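Local structure of MgGH51 (Meripilus giganteus, 6ZPV) at residues R241-N245 and Q311-Q315; I316-I320 and P340-V346. The protein probably hydrolyses terminal alpha-L-arabinofuranoside linkages, releasing arabinose from arabinose-bearing glycans as a fungal glycosidase of family GH51. All blocks are in the same frame, centred on the assembly; numbering follows the deposited sequence.

How the contacts relate
Contacts 1 and 2 share helix 306-320, which lies in the connection between strands 284-289 and 345-348 of the eight-stranded parallel barrel. Earlier in the helix, contact 1 joins residues 311-315 to the glycosylated loop 241-245; in contact 2 the last turn, 316-320, meets the chain returning into strand 345-348. Their centres lie 13 Å apart, and they touch directly where W244 CZ3 packs on F318 CD1 at 3.6 Å. The two NAG units at contact 1 are an N-linked glycan on N245, not a substrate; the side chain of I316 in contact 2 lies about 13 Å from a bound NAG. Contact 2 instead has a sulfate at R344, on the side turned from the helix.

Contact 1. Residues R241-N245 and Q311-Q315; sequences RWQWN and QAIDQ. With NAG (2-acetamido-2-deoxy-beta-D-glucopyranose), chain D; NAG (2-acetamido-2-deoxy-beta-D-glucopyranose), chain B.
Q311 and W244 bring the N-glycosylated loop 241-245 against helix 306-320 of the (beta/alpha)8 barrel. Hydrogen bonds gather on the Q311 amide, which an extended chain with CG anti to the backbone N (chi1 -177°) carries to the loop. Its OE1 receives R241 NH2 on a lone pair, 2.9 Å away and nearly straight at 176°, and also a water that links it to R241 NE. R241 NH2 also donates to O7 of the second NAG at 3.0 Å. The Q311 NE2 is divided between Q243 OE1 at 2.8 Å and N245 OD1 at 2.9 Å, both close to the amide plane, which should fix the flip of the group. Replacing Q311 with an alanine would probably leave N245 OD1 and Q243 OE1 without their donor and R241 NH2 with only its glycan acceptor of the two described here, and free the Q243 amide to turn.

Apolar packing centres on W244: Q315 CB lies over the face of its five-membered ring in a CH-pi contact, 4.0 Å from the centroid, while N245 CB covers the opposite face. Q315 NE2 turns elsewhere, to the A288 carbonyl.

The glycan adds to the join: N245 ND2 is bonded to C1 of the first NAG.

Contact 2. Residues I316-I320 and P340-V346; sequences INFVI and PFTLRFV. With SO4 (sulfate ion), chain R.
L343 packs into the final turn of helix 306-320, where the chain comes back through residues 340-344 to enter strand 345-348, completing a beta-alpha-beta unit of the (beta/alpha)8 barrel. Its CB meets two helix residues at once, I320 CG2 at 3.6 Å and V319 CG1 at 4.0 Å. Beyond it, CG stands anti to the backbone N (chi1 178°), a setting that sends the branch on along the helix, and CD2 ends 3.9 Å from I316 CG2. The L343 side chain also touches P285, on the neighbouring strand 284-289.

On one side of this leucine, I316 and V346 reach toward each other tip to tip, CD1 to CG2. On the other, V319 CG1 packs on F341 CB, and P340 CB rests 3.5 Å from I320 O. The backbones are joined by a single hydrogen bond, from F341 N to V319 O (3.0 Å, 165°). That same oxygen lies at the edge of the F341 ring, which is itself stacked with H337.

R344 leaves the backbone on the side away from the helix; its NE forms a salt bridge to E284, and NH1 donates to O1 of a sulfate at 3.0 Å, with a longer bond from NH2 to O2, the ion probably coming from the crystallisation liquor. The chemistry is thus divided, with charge kept on the far side of the chain, so that the join to the helix depends on aliphatic packing and one backbone bond.

Contact 1. Residues R241-N245 and Q311-Q315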
ATOM      1  N   ARG A 241       6.208  -0.298  18.125  1.00 11.29           N
ATOM      2  CA  ARG A 241       4.900  -0.205  17.476  1.00 11.41           C
ATOM      3  C   ARG A 241       4.819   1.045  16.571  1.00 10.70           C
ATOM      4  O   ARG A 241       5.543   2.018  16.741  1.00 11.25           O
ATOM      5  CB  ARG A 241       3.829  -0.122  18.563  1.00 10.93           C
ATOM      6  CG  ARG A 241       3.763   1.226  19.289  1.00 11.12           C
ATOM      7  CD  ARG A 241       2.865   1.146  20.523  1.00 11.58           C
ATOM      8  NE  ARG A 241       2.649   2.427  21.166  1.00 11.61           N
ATOM      9  CZ  ARG A 241       3.503   3.067  21.959  1.00 11.48           C
ATOM     10  NH1 ARG A 241       4.678   2.511  22.252  1.00 11.90           N
ATOM     11  NH2 ARG A 241       3.208   4.277  22.408  1.00 12.10           N
ATOM     12  N   TRP A 242       3.870   1.000  15.637  1.00 10.52           N
ATOM     13  CA  TRP A 242       3.569   2.222  14.861  1.00 10.45           C
ATOM     14  C   TRP A 242       2.910   3.228  15.825  1.00 10.16           C
ATOM     15  O   TRP A 242       2.012   2.846  16.576  1.00 11.08           O
ATOM     16  CB  TRP A 242       2.682   1.836  13.689  1.00 10.49           C
ATOM     17  CG  TRP A 242       2.351   2.956  12.742  1.00 10.21           C
ATOM     18  CD1 TRP A 242       3.050   3.321  11.636  1.00 10.44           C
ATOM     19  CD2 TRP A 242       1.232   3.861  12.814  1.00  9.88           C
ATOM     20  NE1 TRP A 242       2.467   4.374  11.014  1.00 10.52           N
ATOM     21  CE2 TRP A 242       1.340   4.722  11.687  1.00 10.08           C
ATOM     22  CE3 TRP A 242       0.122   3.980  13.645  1.00 10.64           C
ATOM     23  CZ2 TRP A 242       0.371   5.703  11.433  1.00 11.16           C
ATOM     24  CZ3 TRP A 242      -0.818   4.953  13.372  1.00 11.23           C
ATOM     25  CH2 TRP A 242      -0.710   5.794  12.270  1.00 11.34           C
ATOM     26  N   GLN A 243       3.292   4.495  15.709  1.00 10.42           N
ATOM     27  CA  GLN A 243       2.726   5.607  16.496  1.00 10.53           C
ATOM     28  C   GLN A 243       2.344   6.737  15.580  1.00 10.06           C
ATOM     29  O   GLN A 243       3.235   7.295  14.880  1.00 11.01           O
ATOM     30  CB  GLN A 243       3.710   6.113  17.583  1.00 10.49           C
ATOM     31  CG  GLN A 243       4.076   5.077  18.614  1.00 10.83           C
ATOM     32  CD  GLN A 243       4.814   5.682  19.809  1.00 11.91           C
ATOM     33  OE1 GLN A 243       4.310   6.654  20.391  1.00 12.60           O
ATOM     34  NE2 GLN A 243       5.932   5.114  20.203  1.00 13.35           N
ATOM     35  N   TRP A 244       1.107   7.181  15.621  1.00 10.25           N
ATOM     36  CA  TRP A 244       0.639   8.174  14.640  1.00 10.64           C
ATOM     37  C   TRP A 244       1.416   9.488  14.714  1.00 10.75           C
ATOM     38  O   TRP A 244       1.728  10.092  13.662  1.00 10.82           O
ATOM     39  CB  TRP A 244      -0.879   8.488  14.890  1.00 12.39           C
ATOM     40  CG  TRP A 244      -1.189   9.388  16.035  1.00 11.43           C
ATOM     41  CD1 TRP A 244      -1.306   9.044  17.353  1.00 11.94           C
ATOM     42  CD2 TRP A 244      -1.322  10.822  15.973  1.00 12.24           C
ATOM     43  NE1 TRP A 244      -1.463  10.177  18.128  1.00 12.50           N
ATOM     44  CE2 TRP A 244      -1.466  11.266  17.308  1.00 12.15           C
ATOM     45  CE3 TRP A 244      -1.232  11.776  14.943  1.00 12.48           C
ATOM     46  CZ2 TRP A 244      -1.554  12.636  17.611  1.00 13.73           C
ATOM     47  CZ3 TRP A 244      -1.296  13.101  15.270  1.00 13.14           C
ATOM     48  CH2 TRP A 244      -1.456  13.547  16.594  1.00 13.69           C
ATOM     49  N   ASN A 245       1.707   9.942  15.916  1.00 11.07           N
ATOM     50  CA  ASN A 245       2.230  11.289  16.116  1.00 11.81           C
ATOM     51  C   ASN A 245       3.679  11.406  15.650  1.00 11.90           C
ATOM     52  O   ASN A 245       4.119  12.487  15.293  1.00 14.40           O
ATOM     53  CB  ASN A 245       2.071  11.734  17.591  1.00 12.12           C
ATOM     54  CG  ASN A 245       2.540  10.659  18.563  1.00 12.12           C
ATOM     55  OD1 ASN A 245       2.014   9.522  18.571  1.00 13.30           O
ATOM     56  ND2 ASN A 245       3.547  11.020  19.385  1.00 13.91           N
ATOM     57  N   GLN A 311      -3.745   7.408  23.235  1.00 11.30           N
ATOM     58  CA  GLN A 311      -3.001   7.649  21.969  1.00 10.71           C
ATOM     59  C   GLN A 311      -3.897   7.304  20.784  1.00 10.59           C
ATOM     60  O   GLN A 311      -3.837   8.018  19.765  1.00 11.32           O
ATOM     61  CB  GLN A 311      -1.711   6.855  21.985  1.00 11.17           C
ATOM     62  CG  GLN A 311      -0.855   7.108  20.741  1.00 11.36           C
ATOM     63  CD  GLN A 311       0.541   6.613  20.878  1.00 11.28           C
ATOM     64  OE1 GLN A 311       0.762   5.577  21.572  1.00 11.75           O
ATOM     65  NE2 GLN A 311       1.527   7.242  20.247  1.00 11.88           N
ATOM     66  N   ALA A 312      -4.718   6.248  20.899  1.00 10.46           N
ATOM     67  CA  ALA A 312      -5.642   5.916  19.813  1.00 10.47           C
ATOM     68  C   ALA A 312      -6.744   6.963  19.661  1.00 10.72           C
ATOM     69  O   ALA A 312      -7.133   7.280  18.535  1.00 11.19           O
ATOM     70  CB  ALA A 312      -6.258   4.547  20.054  1.00 11.27           C
ATOM     71  N   ILE A 313      -7.258   7.509  20.779  1.00 10.93           N
ATOM     72  CA  ILE A 313      -8.184   8.652  20.694  1.00 11.38           C
ATOM     73  C   ILE A 313      -7.537   9.838  19.983  1.00 11.63           C
ATOM     74  O   ILE A 313      -8.160  10.466  19.107  1.00 12.13           O
ATOM     75  CB  ILE A 313      -8.697   9.003  22.098  1.00 12.25           C
ATOM     76  CG1 ILE A 313      -9.608   7.908  22.638  1.00 13.94           C
ATOM     77  CG2 ILE A 313      -9.409  10.343  22.093  1.00 13.51           C
ATOM     78  CD1 ILE A 313      -9.942   8.024  24.094  1.00 16.64           C
ATOM     79  N   ASP A 314      -6.288  10.141  20.347  1.00 11.04           N
ATOM     80  CA  ASP A 314      -5.551  11.235  19.706  1.00 11.29           C
ATOM     81  C   ASP A 314      -5.445  11.005  18.201  1.00 11.25           C
ATOM     82  O   ASP A 314      -5.666  11.934  17.412  1.00 11.07           O
ATOM     83  CB  ASP A 314      -4.154  11.349  20.316  1.00 11.33           C
ATOM     84  CG  ASP A 314      -4.059  11.756  21.766  1.00 12.69           C
ATOM     85  OD1 ASP A 314      -5.049  12.272  22.320  1.00 13.81           O
ATOM     86  OD2 ASP A 314      -2.964  11.495  22.339  1.00 14.20           O
ATOM     87  N   GLN A 315      -5.106   9.778  17.800  1.00 10.94           N
ATOM     88  CA  GLN A 315      -4.998   9.432  16.372  1.00 11.00           C
ATOM     89  C   GLN A 315      -6.296   9.718  15.612  1.00 10.68           C
ATOM     90  O   GLN A 315      -6.287  10.294  14.539  1.00 11.34           O
ATOM     91  CB  GLN A 315      -4.610   7.941  16.296  1.00 10.99           C
ATOM     92  CG  GLN A 315      -4.428   7.425  14.874  1.00 10.63           C
ATOM     93  CD  GLN A 315      -4.070   5.956  14.858  1.00 10.21           C
ATOM     94  OE1 GLN A 315      -3.450   5.445  15.801  1.00 10.99           O
ATOM     95  NE2 GLN A 315      -4.443   5.249  13.756  1.00 11.12           N
TER
HETATM   96  C1  NAG D   1       3.961  10.072  20.390  1.00 14.06           C
HETATM   97  C2  NAG D   1       5.349  10.423  20.896  1.00 14.54           C
HETATM   98  C3  NAG D   1       5.672   9.547  22.113  1.00 14.97           C
HETATM   99  C4  NAG D   1       4.581   9.681  23.181  1.00 15.05           C
HETATM  100  C5  NAG D   1       3.214   9.348  22.549  1.00 13.94           C
HETATM  101  C6  NAG D   1       2.037   9.555  23.550  1.00 15.38           C
HETATM  102  C7  NAG D   1       7.080  11.331  19.434  1.00 26.68           C
HETATM  103  C8  NAG D   1       8.112  11.054  18.399  1.00 22.60           C
HETATM  104  N2  NAG D   1       6.383  10.277  19.881  1.00 15.72           N
HETATM  105  O3  NAG D   1       6.962   9.919  22.682  1.00 18.20           O
HETATM  106  O4  NAG D   1       4.856   8.708  24.203  1.00 15.57           O
HETATM  107  O5  NAG D   1       3.000  10.257  21.481  1.00 14.58           O
HETATM  108  O6  NAG D   1       0.750   9.165  22.969  1.00 16.96           O
HETATM  109  O7  NAG D   1       6.948  12.410  19.899  1.00 39.12           O
HETATM  110  C1  NAG B   2       4.797   9.239  25.546  1.00 14.94           C
HETATM  111  C2  NAG B   2       4.703   8.076  26.503  1.00 17.31           C
HETATM  112  C3  NAG B   2       4.756   8.637  27.963  1.00 18.79           C
HETATM  113  C4  NAG B   2       5.893   9.620  28.117  1.00 18.97           C
HETATM  114  C5  NAG B   2       6.006  10.661  27.036  1.00 18.14           C
HETATM  115  C6  NAG B   2       7.261  11.564  27.096  1.00 24.98           C
HETATM  116  C7  NAG B   2       3.217   6.330  25.549  1.00 18.53           C
HETATM  117  C8  NAG B   2       1.837   5.821  25.394  1.00 20.30           C
HETATM  118  N2  NAG B   2       3.428   7.411  26.325  1.00 16.74           N
HETATM  119  O3  NAG B   2       4.775   7.570  28.849  1.00 20.55           O
HETATM  120  O4  NAG B   2       5.729  10.320  29.387  1.00 22.13           O
HETATM  121  O5  NAG B   2       5.989   9.967  25.774  1.00 17.80           O
HETATM  122  O6  NAG B   2       8.399  10.630  26.860  1.00 30.64           O
HETATM  123  O7  NAG B   2       4.055   5.786  24.837  1.00 19.69           O
HETATM  124  O   HOH W   1      -0.202   3.161  20.854  1.00 11.87           O
HETATM  125  O   HOH W   2      -0.933   5.976  17.236  1.00 12.55           O
HETATM  126  O   HOH W   3      -0.743  10.659  20.961  1.00 14.77           O

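Contact 2. Residues I316-I320 and P340-V346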
ATOM      1  N   ILE A 316      -7.398   9.285  16.205  1.00 11.17           N
ATOM      2  CA  ILE A 316      -8.710   9.505  15.578  1.00 10.86           C
ATOM      3  C   ILE A 316      -9.060  10.999  15.559  1.00 11.25           C
ATOM      4  O   ILE A 316      -9.546  11.521  14.531  1.00 11.46           O
ATOM      5  CB  ILE A 316      -9.785   8.642  16.241  1.00 11.54           C
ATOM      6  CG1 ILE A 316      -9.499   7.155  16.024  1.00 11.85           C
ATOM      7  CG2 ILE A 316     -11.174   9.046  15.738  1.00 12.54           C
ATOM      8  CD1 ILE A 316     -10.279   6.208  16.912  1.00 13.31           C
ATOM      9  N   ASN A 317      -8.766  11.715  16.643  1.00 10.70           N
ATOM     10  CA  ASN A 317      -9.021  13.169  16.643  1.00 11.78           C
ATOM     11  C   ASN A 317      -8.210  13.877  15.570  1.00 11.01           C
ATOM     12  O   ASN A 317      -8.687  14.845  14.981  1.00 12.22           O
ATOM     13  CB  ASN A 317      -8.748  13.775  18.030  1.00 12.24           C
ATOM     14  CG  ASN A 317      -9.919  13.608  18.986  1.00 14.11           C
ATOM     15  OD1 ASN A 317     -11.053  13.497  18.506  1.00 16.60           O
ATOM     16  ND2 ASN A 317      -9.593  13.625  20.288  1.00 15.75           N
ATOM     17  N   PHE A 318      -6.990  13.450  15.287  1.00 11.17           N
ATOM     18  CA  PHE A 318      -6.225  14.041  14.194  1.00 11.27           C
ATOM     19  C   PHE A 318      -7.059  13.943  12.906  1.00 11.55           C
ATOM     20  O   PHE A 318      -7.054  14.889  12.086  1.00 12.20           O
ATOM     21  CB  PHE A 318      -4.863  13.370  14.016  1.00 11.53           C
ATOM     22  CG  PHE A 318      -4.048  14.011  12.920  1.00 11.27           C
ATOM     23  CD1 PHE A 318      -3.333  15.165  13.161  1.00 11.67           C
ATOM     24  CD2 PHE A 318      -4.040  13.498  11.618  1.00 12.13           C
ATOM     25  CE1 PHE A 318      -2.578  15.776  12.190  1.00 11.47           C
ATOM     26  CE2 PHE A 318      -3.263  14.105  10.631  1.00 12.44           C
ATOM     27  CZ  PHE A 318      -2.542  15.246  10.924  1.00 12.01           C
ATOM     28  N   VAL A 319      -7.686  12.809  12.649  1.00 10.97           N
ATOM     29  CA  VAL A 319      -8.439  12.544  11.405  1.00 11.50           C
ATOM     30  C   VAL A 319      -9.700  13.393  11.352  1.00 11.82           C
ATOM     31  O   VAL A 319      -9.986  14.021  10.304  1.00 12.63           O
ATOM     32  CB  VAL A 319      -8.730  11.048  11.239  1.00 11.58           C
ATOM     33  CG1 VAL A 319      -9.408  10.828   9.903  1.00 12.29           C
ATOM     34  CG2 VAL A 319      -7.482  10.190  11.359  1.00 11.73           C
ATOM     35  N   ILE A 320     -10.516  13.371  12.435  1.00 12.49           N
ATOM     36  CA  ILE A 320     -11.922  13.854  12.376  1.00 13.36           C
ATOM     37  C   ILE A 320     -12.270  14.948  13.377  1.00 13.88           C
ATOM     38  O   ILE A 320     -13.380  15.484  13.293  1.00 15.65           O
ATOM     39  CB  ILE A 320     -12.926  12.709  12.539  1.00 13.49           C
ATOM     40  CG1 ILE A 320     -12.937  12.110  13.957  1.00 14.85           C
ATOM     41  CG2 ILE A 320     -12.737  11.664  11.480  1.00 14.65           C
ATOM     42  CD1 ILE A 320     -14.025  11.102  14.143  1.00 17.22           C
ATOM     43  N   PRO A 340     -12.402  18.104   8.673  1.00 15.82           N
ATOM     44  CA  PRO A 340     -12.211  16.695   8.998  1.00 14.35           C
ATOM     45  C   PRO A 340     -12.119  15.861   7.729  1.00 14.56           C
ATOM     46  O   PRO A 340     -12.837  16.150   6.754  1.00 17.92           O
ATOM     47  CB  PRO A 340     -13.400  16.346   9.856  1.00 16.34           C
ATOM     48  CG  PRO A 340     -14.464  17.316   9.341  1.00 21.65           C
ATOM     49  CD  PRO A 340     -13.724  18.626   9.118  1.00 19.67           C
ATOM     50  N   PHE A 341     -11.409  14.769   7.823  1.00 13.73           N
ATOM     51  CA  PHE A 341     -11.451  13.718   6.784  1.00 13.60           C
ATOM     52  C   PHE A 341     -12.592  12.743   7.077  1.00 14.87           C
ATOM     53  O   PHE A 341     -13.040  12.682   8.212  1.00 15.97           O
ATOM     54  CB  PHE A 341     -10.100  12.983   6.745  1.00 13.09           C
ATOM     55  CG  PHE A 341      -8.943  13.784   6.199  1.00 13.12           C
ATOM     56  CD1 PHE A 341      -8.673  13.825   4.840  1.00 13.72           C
ATOM     57  CD2 PHE A 341      -8.107  14.467   7.074  1.00 12.83           C
ATOM     58  CE1 PHE A 341      -7.578  14.510   4.347  1.00 13.18           C
ATOM     59  CE2 PHE A 341      -6.996  15.133   6.578  1.00 13.09           C
ATOM     60  CZ  PHE A 341      -6.764  15.159   5.225  1.00 13.86           C
ATOM     61  N   THR A 342     -12.980  11.974   6.078  1.00 15.69           N
ATOM     62  CA  THR A 342     -13.934  10.884   6.255  1.00 15.51           C
ATOM     63  C   THR A 342     -13.294   9.793   7.151  1.00 13.43           C
ATOM     64  O   THR A 342     -12.138   9.403   6.874  1.00 14.34           O
ATOM     65  CB  THR A 342     -14.294  10.238   4.896  1.00 17.64           C
ATOM     66  OG1 THR A 342     -14.889  11.250   4.097  1.00 22.86           O
ATOM     67  CG2 THR A 342     -15.197   9.044   5.050  1.00 17.23           C
ATOM     68  N   LEU A 343     -14.054   9.271   8.118  1.00 12.60           N
ATOM     69  CA  LEU A 343     -13.597   8.057   8.859  1.00 12.59           C
ATOM     70  C   LEU A 343     -14.832   7.378   9.447  1.00 12.23           C
ATOM     71  O   LEU A 343     -15.437   7.884  10.379  1.00 14.49           O
ATOM     72  CB  LEU A 343     -12.613   8.401   9.971  1.00 13.32           C
ATOM     73  CG  LEU A 343     -12.133   7.237  10.796  1.00 12.55           C
ATOM     74  CD1 LEU A 343     -11.286   6.257  10.018  1.00 13.03           C
ATOM     75  CD2 LEU A 343     -11.373   7.727  12.031  1.00 13.68           C
ATOM     76  N   ARG A 344     -15.195   6.218   8.909  1.00 11.96           N
ATOM     77  CA  ARG A 344     -16.358   5.462   9.349  1.00 12.27           C
ATOM     78  C   ARG A 344     -15.981   4.176  10.062  1.00 11.66           C
ATOM     79  O   ARG A 344     -16.866   3.589  10.716  1.00 12.39           O
ATOM     80  CB  ARG A 344     -17.291   5.134   8.168  1.00 13.37           C
ATOM     81  CG  ARG A 344     -17.812   6.367   7.449  1.00 14.20           C
ATOM     82  CD  ARG A 344     -19.004   6.063   6.597  1.00 15.73           C
ATOM     83  NE  ARG A 344     -18.731   5.171   5.514  1.00 15.26           N
ATOM     84  CZ  ARG A 344     -19.606   4.426   4.818  1.00 16.13           C
ATOM     85  NH1 ARG A 344     -19.209   3.703   3.794  1.00 16.50           N
ATOM     86  NH2 ARG A 344     -20.872   4.393   5.154  1.00 20.23           N
ATOM     87  N   PHE A 345     -14.756   3.687   9.878  1.00 12.05           N
ATOM     88  CA  PHE A 345     -14.353   2.327  10.292  1.00 11.36           C
ATOM     89  C   PHE A 345     -12.956   2.408  10.952  1.00 11.26           C
ATOM     90  O   PHE A 345     -12.037   2.934  10.337  1.00 11.75           O
ATOM     91  CB  PHE A 345     -14.240   1.425   9.060  1.00 11.69           C
ATOM     92  CG  PHE A 345     -15.494   1.274   8.241  1.00 11.94           C
ATOM     93  CD1 PHE A 345     -16.578   0.578   8.725  1.00 13.74           C
ATOM     94  CD2 PHE A 345     -15.602   1.927   7.045  1.00 12.89           C
ATOM     95  CE1 PHE A 345     -17.728   0.470   7.962  1.00 14.71           C
ATOM     96  CE2 PHE A 345     -16.793   1.867   6.323  1.00 14.14           C
ATOM     97  CZ  PHE A 345     -17.841   1.124   6.766  1.00 14.68           C
ATOM     98  N   VAL A 346     -12.844   1.800  12.124  1.00 10.62           N
ATOM     99  CA  VAL A 346     -11.577   1.676  12.833  1.00 10.55           C
ATOM    100  C   VAL A 346     -11.380   0.217  13.219  1.00 10.98           C
ATOM    101  O   VAL A 346     -12.326  -0.408  13.777  1.00 11.68           O
ATOM    102  CB  VAL A 346     -11.456   2.611  14.057  1.00 11.27           C
ATOM    103  CG1 VAL A 346     -10.305   2.219  14.958  1.00 11.29           C
ATOM    104  CG2 VAL A 346     -11.382   4.053  13.591  1.00 11.72           C
TER
HETATM  105  S   SO4 R 728     -22.347   1.947   2.267  0.76 18.39           S
HETATM  106  O1  SO4 R 728     -20.886   1.870   2.065  0.75 20.51           O
HETATM  107  O2  SO4 R 728     -22.816   3.178   2.825  0.75 27.22           O
HETATM  108  O3  SO4 R 728     -22.709   0.833   3.225  0.75 25.00           O
HETATM  109  O4  SO4 R 728     -22.938   1.588   0.986  0.75 21.98           O